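Local coordinates for protein DynE7 (Micromonospora chersina, PDB 2XEM) that probably hydrolyses the thioester of a polyketide polyene intermediate in dynemicin (enediyne) biosynthesis, acting as a hot-dog fold thioesterase, at residues H32-Q37 against V65-D70; V83-D88 against M97-V102. All blocks are in the same frame, centred on the assembly; numbering follows the deposited sequence.

Contact 1: H32-Q37 against V65-D70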
loop_
_atom_site.group_PDB
_atom_site.type_symbol
_atom_site.label_atom_id
_atom_site.label_comp_id
_atom_site.label_asym_id
_atom_site.label_seq_id
_atom_site.Cartn_x
_atom_site.Cartn_y
_atom_site.Cartn_z
ATOM N N HIS D 32 -2.288 -5.638 5.597
ATOM C CA HIS D 32 -2.271 -6.376 4.324
ATOM C C HIS D 32 -3.258 -7.512 4.222
ATOM O O HIS D 32 -3.793 -7.758 3.141
ATOM C CB HIS D 32 -0.842 -6.785 3.897
ATOM C CG HIS D 32 0.058 -5.584 3.766
ATOM N ND1 HIS D 32 -0.209 -4.577 2.856
ATOM C CD2 HIS D 32 1.148 -5.241 4.485
ATOM C CE1 HIS D 32 0.739 -3.672 3.026
ATOM N NE2 HIS D 32 1.568 -4.021 4.009
ATOM N N TYR D 33 -3.535 -8.189 5.341
ATOM C CA TYR D 33 -4.526 -9.273 5.390
ATOM C C TYR D 33 -5.922 -8.787 4.970
ATOM O O TYR D 33 -6.694 -9.551 4.380
ATOM C CB TYR D 33 -4.569 -9.886 6.793
ATOM C CG TYR D 33 -3.345 -10.702 7.148
ATOM C CD1 TYR D 33 -3.386 -12.092 7.134
ATOM C CD2 TYR D 33 -2.155 -10.082 7.555
ATOM C CE1 TYR D 33 -2.287 -12.846 7.539
ATOM C CE2 TYR D 33 -1.047 -10.828 7.944
ATOM C CZ TYR D 33 -1.120 -12.209 7.944
ATOM O OH TYR D 33 -0.037 -12.942 8.346
ATOM N N LEU D 34 -6.242 -7.530 5.275
ATOM C CA LEU D 34 -7.510 -6.915 4.845
ATOM C C LEU D 34 -7.514 -6.592 3.376
ATOM O O LEU D 34 -8.533 -6.816 2.756
ATOM C CB LEU D 34 -7.885 -5.669 5.704
ATOM C CG LEU D 34 -8.365 -5.966 7.146
ATOM C CD1 LEU D 34 -9.426 -7.061 7.190
ATOM C CD2 LEU D 34 -7.182 -6.303 8.090
ATOM N N HIS D 35 -6.382 -6.105 2.794
ATOM C CA HIS D 35 -6.259 -5.940 1.345
ATOM C C HIS D 35 -6.551 -7.241 0.632
ATOM O O HIS D 35 -7.245 -7.230 -0.375
ATOM C CB HIS D 35 -4.849 -5.454 0.920
ATOM C CG HIS D 35 -4.582 -4.041 1.259
ATOM N ND1 HIS D 35 -4.677 -3.063 0.322
ATOM C CD2 HIS D 35 -4.165 -3.502 2.423
ATOM C CE1 HIS D 35 -4.363 -1.942 0.939
ATOM N NE2 HIS D 35 -4.065 -2.166 2.216
ATOM N N TRP D 36 -6.019 -8.367 1.167
ATOM C CA TRP D 36 -6.156 -9.684 0.568
ATOM C C TRP D 36 -7.604 -10.169 0.474
ATOM O O TRP D 36 -7.913 -10.931 -0.436
ATOM C CB TRP D 36 -5.302 -10.713 1.301
ATOM C CG TRP D 36 -3.826 -10.437 1.314
ATOM C CD1 TRP D 36 -3.136 -9.535 0.544
ATOM C CD2 TRP D 36 -2.862 -11.073 2.150
ATOM N NE1 TRP D 36 -1.808 -9.555 0.871
ATOM C CE2 TRP D 36 -1.605 -10.493 1.854
ATOM C CE3 TRP D 36 -2.934 -12.094 3.127
ATOM C CZ2 TRP D 36 -0.435 -10.898 2.490
ATOM C CZ3 TRP D 36 -1.773 -12.465 3.792
ATOM C CH2 TRP D 36 -0.541 -11.884 3.463
ATOM N N GLN D 37 -8.477 -9.726 1.396
ATOM C CA GLN D 37 -9.938 -9.966 1.321
ATOM C C GLN D 37 -10.514 -9.328 0.064
ATOM O O GLN D 37 -11.313 -9.956 -0.628
ATOM C CB GLN D 37 -10.643 -9.385 2.554
ATOM C CG GLN D 37 -10.333 -10.153 3.817
ATOM C CD GLN D 37 -11.079 -9.641 5.022
ATOM O OE1 GLN D 37 -11.878 -8.713 4.959
ATOM N NE2 GLN D 37 -10.823 -10.242 6.160
ATOM N N VAL D 65 -19.189 -2.726 4.579
ATOM C CA VAL D 65 -19.981 -2.331 5.767
ATOM C C VAL D 65 -19.115 -2.540 7.014
ATOM O O VAL D 65 -19.085 -1.703 7.923
ATOM C CB VAL D 65 -21.330 -3.120 5.830
ATOM C CG1 VAL D 65 -22.091 -2.852 7.129
ATOM C CG2 VAL D 65 -22.197 -2.818 4.615
ATOM N N ASP D 66 -18.438 -3.680 7.073
ATOM C CA ASP D 66 -17.508 -3.992 8.162
ATOM C C ASP D 66 -16.501 -5.041 7.714
ATOM O O ASP D 66 -16.704 -5.692 6.692
ATOM C CB ASP D 66 -18.249 -4.459 9.434
ATOM C CG ASP D 66 -19.230 -5.614 9.243
ATOM O OD1 ASP D 66 -20.386 -5.460 9.622
ATOM O OD2 ASP D 66 -18.825 -6.669 8.709
ATOM N N CYS D 67 -15.407 -5.175 8.450
ATOM C CA CYS D 67 -14.430 -6.231 8.239
ATOM C C CYS D 67 -13.739 -6.548 9.571
ATOM O O CYS D 67 -13.796 -5.756 10.517
ATOM C CB CYS D 67 -13.422 -5.833 7.169
ATOM S SG CYS D 67 -12.331 -4.483 7.672
ATOM N N HIS D 68 -13.102 -7.718 9.627
ATOM C CA HIS D 68 -12.528 -8.281 10.840
ATOM C C HIS D 68 -11.380 -9.211 10.441
ATOM O O HIS D 68 -11.440 -9.847 9.379
ATOM C CB HIS D 68 -13.601 -9.057 11.626
ATOM C CG HIS D 68 -13.194 -9.342 13.040
ATOM N ND1 HIS D 68 -12.528 -10.507 13.379
ATOM C CD2 HIS D 68 -13.300 -8.562 14.145
ATOM C CE1 HIS D 68 -12.277 -10.411 14.678
ATOM N NE2 HIS D 68 -12.719 -9.256 15.181
ATOM N N ALA D 69 -10.340 -9.271 11.267
ATOM C CA ALA D 69 -9.292 -10.283 11.152
ATOM C C ALA D 69 -8.820 -10.711 12.524
ATOM O O ALA D 69 -8.773 -9.889 13.435
ATOM C CB ALA D 69 -8.113 -9.774 10.318
ATOM N N ASP D 70 -8.563 -12.028 12.693
ATOM C CA ASP D 70 -7.902 -12.625 13.861
ATOM C C ASP D 70 -6.578 -13.204 13.392
ATOM O O ASP D 70 -6.566 -13.950 12.411
ATOM C CB ASP D 70 -8.772 -13.750 14.448
ATOM C CG ASP D 70 -10.017 -13.221 15.123
ATOM O OD1 ASP D 70 -9.897 -12.649 16.222
ATOM O OD2 ASP D 70 -11.112 -13.380 14.555
#
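Leu34 and Gln37, one helical turn apart, carry helix 32-48 onto strand 60-71, and the two segments meet at Cys67, His68 and Ala69. The apolar part belongs to Leu34, whose two methyls divide the strand between them: CD1 lies 3.9 Å from Cys67 SG, while CD2 rests 4.2 Å from Ala69 CB. Cys67 and Ala69 both turn their CB toward the helix, whereas His68 turns its CB away from it, and its ring meets that of His68 of the second subunit. The polar part is a single bond across the segments, from Gln37 NE2 to His68 O; at 3.3 Å, with an N-H...O angle of 151°, it is weak. Gln37 reaches the strand because its chain is extended beyond CG (chi2 -177°), and its OE1 stands 3.9 Å from Cys67 CB. The same NE2 has its stronger partner in Tyr101 OH. The axes of segments 32-37 and 65-70 come within 9.1 Å and run at 126°, which fits a helix laid across the sheet, the packing of the central helix in a hot-dog fold. With all five touching residues buried, chemistry here divides between a predominantly apolar seam and one amide that adds a weak side-chain bond to the carbonyl of a buried strand residue.

Contact 2: V83-D88 against M97-V102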
loop_
_atom_site.group_PDB
_atom_site.type_symbol
_atom_site.label_atom_id
_atom_site.label_comp_id
_atom_site.label_asym_id
_atom_site.label_seq_id
_atom_site.Cartn_x
_atom_site.Cartn_y
_atom_site.Cartn_z
ATOM N N VAL D 83 -5.931 -17.618 0.375
ATOM C CA VAL D 83 -7.006 -16.846 0.990
ATOM C C VAL D 83 -8.298 -17.584 0.607
ATOM O O VAL D 83 -8.747 -17.506 -0.530
ATOM C CB VAL D 83 -6.992 -15.353 0.562
ATOM C CG1 VAL D 83 -8.085 -14.568 1.309
ATOM C CG2 VAL D 83 -5.610 -14.723 0.813
ATOM N N ARG D 84 -8.827 -18.374 1.550
ATOM C CA ARG D 84 -9.954 -19.254 1.303
ATOM C C ARG D 84 -11.233 -18.581 1.745
ATOM O O ARG D 84 -11.413 -18.321 2.929
ATOM C CB ARG D 84 -9.744 -20.594 2.021
ATOM C CG ARG D 84 -8.452 -21.278 1.606
ATOM C CD ARG D 84 -8.280 -22.532 2.400
ATOM N NE ARG D 84 -7.077 -23.264 2.009
ATOM C CZ ARG D 84 -6.617 -24.329 2.654
ATOM N NH1 ARG D 84 -7.251 -24.789 3.730
ATOM N NH2 ARG D 84 -5.519 -24.936 2.238
ATOM N N MET D 85 -12.116 -18.284 0.792
ATOM C CA MET D 85 -13.340 -17.537 1.041
ATOM C C MET D 85 -14.584 -18.427 1.089
ATOM O O MET D 85 -14.766 -19.314 0.254
ATOM C CB MET D 85 -13.514 -16.441 -0.008
ATOM C CG MET D 85 -14.616 -15.454 0.317
ATOM S SD MET D 85 -14.713 -14.153 -0.932
ATOM C CE MET D 85 -15.396 -15.140 -2.345
ATOM N N MET D 86 -15.467 -18.144 2.044
ATOM C CA MET D 86 -16.786 -18.781 2.122
ATOM C C MET D 86 -17.882 -17.758 2.322
ATOM O O MET D 86 -17.647 -16.723 2.944
ATOM C CB MET D 86 -16.813 -19.793 3.270
ATOM C CG MET D 86 -15.890 -20.960 3.008
ATOM S SD MET D 86 -16.233 -22.425 3.912
ATOM C CE MET D 86 -17.648 -23.067 2.968
ATOM N N LEU D 87 -19.078 -18.048 1.798
ATOM C CA LEU D 87 -20.266 -17.261 2.090
ATOM C C LEU D 87 -20.806 -17.615 3.477
ATOM O O LEU D 87 -21.134 -18.770 3.740
ATOM C CB LEU D 87 -21.352 -17.451 1.011
ATOM C CG LEU D 87 -22.704 -16.772 1.245
ATOM C CD1 LEU D 87 -22.582 -15.294 1.059
ATOM C CD2 LEU D 87 -23.784 -17.350 0.320
ATOM N N ASP D 88 -20.890 -16.613 4.372
ATOM C CA ASP D 88 -21.551 -16.785 5.681
ATOM C C ASP D 88 -23.037 -16.604 5.599
ATOM O O ASP D 88 -23.784 -17.416 6.140
ATOM C CB ASP D 88 -20.983 -15.819 6.719
ATOM C CG ASP D 88 -19.578 -16.139 7.129
ATOM O OD1 ASP D 88 -19.099 -17.255 6.807
ATOM O OD2 ASP D 88 -18.959 -15.300 7.806
ATOM N N MET D 97 -19.054 -12.605 4.088
ATOM C CA MET D 97 -18.047 -13.591 3.679
ATOM C C MET D 97 -17.099 -13.835 4.825
ATOM O O MET D 97 -16.874 -12.921 5.614
ATOM C CB MET D 97 -17.214 -13.048 2.504
ATOM C CG MET D 97 -17.970 -12.993 1.196
ATOM S SD MET D 97 -17.196 -11.807 0.072
ATOM C CE MET D 97 -17.784 -10.222 0.847
ATOM N N SER D 98 -16.554 -15.057 4.922
ATOM C CA SER D 98 -15.489 -15.410 5.864
ATOM C C SER D 98 -14.262 -15.941 5.134
ATOM O O SER D 98 -14.362 -16.394 3.993
ATOM C CB SER D 98 -15.975 -16.407 6.920
ATOM O OG SER D 98 -16.497 -17.572 6.302
ATOM N N PHE D 99 -13.089 -15.829 5.783
ATOM C CA PHE D 99 -11.783 -16.090 5.161
ATOM C C PHE D 99 -10.906 -16.860 6.116
ATOM O O PHE D 99 -10.853 -16.515 7.294
ATOM C CB PHE D 99 -11.070 -14.788 4.751
ATOM C CG PHE D 99 -11.869 -13.848 3.875
ATOM C CD1 PHE D 99 -11.738 -13.882 2.491
ATOM C CD2 PHE D 99 -12.735 -12.910 4.438
ATOM C CE1 PHE D 99 -12.479 -13.013 1.681
ATOM C CE2 PHE D 99 -13.482 -12.052 3.624
ATOM C CZ PHE D 99 -13.342 -12.110 2.249
ATOM N N ASP D 100 -10.281 -17.941 5.615
ATOM C CA ASP D 100 -9.146 -18.582 6.243
ATOM C C ASP D 100 -7.912 -18.186 5.448
ATOM O O ASP D 100 -7.954 -18.194 4.220
ATOM C CB ASP D 100 -9.284 -20.113 6.217
ATOM C CG ASP D 100 -10.214 -20.726 7.261
ATOM O OD1 ASP D 100 -10.751 -19.973 8.112
ATOM O OD2 ASP D 100 -10.368 -21.957 7.254
ATOM N N TYR D 101 -6.818 -17.821 6.138
ATOM C CA TYR D 101 -5.562 -17.499 5.444
ATOM C C TYR D 101 -4.593 -18.601 5.788
ATOM O O TYR D 101 -4.128 -18.683 6.927
ATOM C CB TYR D 101 -4.976 -16.166 5.905
ATOM C CG TYR D 101 -5.881 -14.964 5.775
ATOM C CD1 TYR D 101 -5.654 -14.008 4.797
ATOM C CD2 TYR D 101 -6.901 -14.725 6.703
ATOM C CE1 TYR D 101 -6.412 -12.841 4.739
ATOM C CE2 TYR D 101 -7.683 -13.574 6.638
ATOM C CZ TYR D 101 -7.417 -12.624 5.671
ATOM O OH TYR D 101 -8.101 -11.443 5.660
ATOM N N VAL D 102 -4.317 -19.461 4.814
ATOM C CA VAL D 102 -3.520 -20.660 5.040
ATOM C C VAL D 102 -2.206 -20.568 4.264
ATOM O O VAL D 102 -2.229 -20.490 3.028
ATOM C CB VAL D 102 -4.327 -21.949 4.713
ATOM C CG1 VAL D 102 -3.500 -23.208 4.998
ATOM C CG2 VAL D 102 -5.654 -21.982 5.497
HETATM O O HOH W 1 -9.481 -23.816 5.356
#
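Met85 and Phe99 lie side by side and point the same way, on the sheet face they share with Val83, Leu87, Met97 and Tyr101. CG of Met85, anti to the backbone N (chi1 -169°), comes within 3.5 Å of Phe99 CE1, and Met85 SD sits 4.7 Å from the Phe99 ring centroid, 57° off the normal, an oblique Met-aromatic contact. Met97 crosses Met85 obliquely, sulfur to sulfur at 3.6 Å between the two SD atoms. On the opposite face Arg84, extended from CG to NE, lays one face of its guanidinium over Val102 CG2, 3.7 Å from Arg84 NH1. A water at the guanidinium edge accepts from NH1 and donates to Asp100 OD2, while NE forms a salt bridge with Glu82. An alanine at Arg84 would probably leave Glu82 without its charge mate and uncover Val102. Ser98 OG donates to Asp88 OD1 at 2.7 Å, on the syn side of the carboxylate and 28° out of its plane. Paired backbone bonds at Arg84-Asp100 and Met86-Ser98, such as Arg84 N to Asp100 O at 2.8 Å, set this antiparallel register. The hairpin is thus two-faced: Met85, Phe99 and Tyr101 pack against helix 32-48 and Met97 against strand 110-124, while on the other side water bridges Arg84 and Asp100, and Ser98 is bonded to Asp88.

From the N terminus, helix 32-48 comes first and strand 60-71 returns to it, so contact 1 closes a connection of 27 residues, 17 of them helical. Only then does contact 2 open, closing the hairpin of strands 80-91 and 94-105 over eight intervening residues; the contacts stand in series, neither nested nor crossed. Their centres are nonetheless about 10 Å apart, and they touch: Tyr101 OH lies 2.7 Å from Tyr33 O, a probable hydrogen bond, and Trp36 CE3 packs 3.7 Å from Tyr101 CD1. One helix therefore meets both the hairpin and strand 60-71, with strand 110-124 pairing between strands 60-71 and 94-105. Strand 60-71 carries the sheet onward into the second subunit.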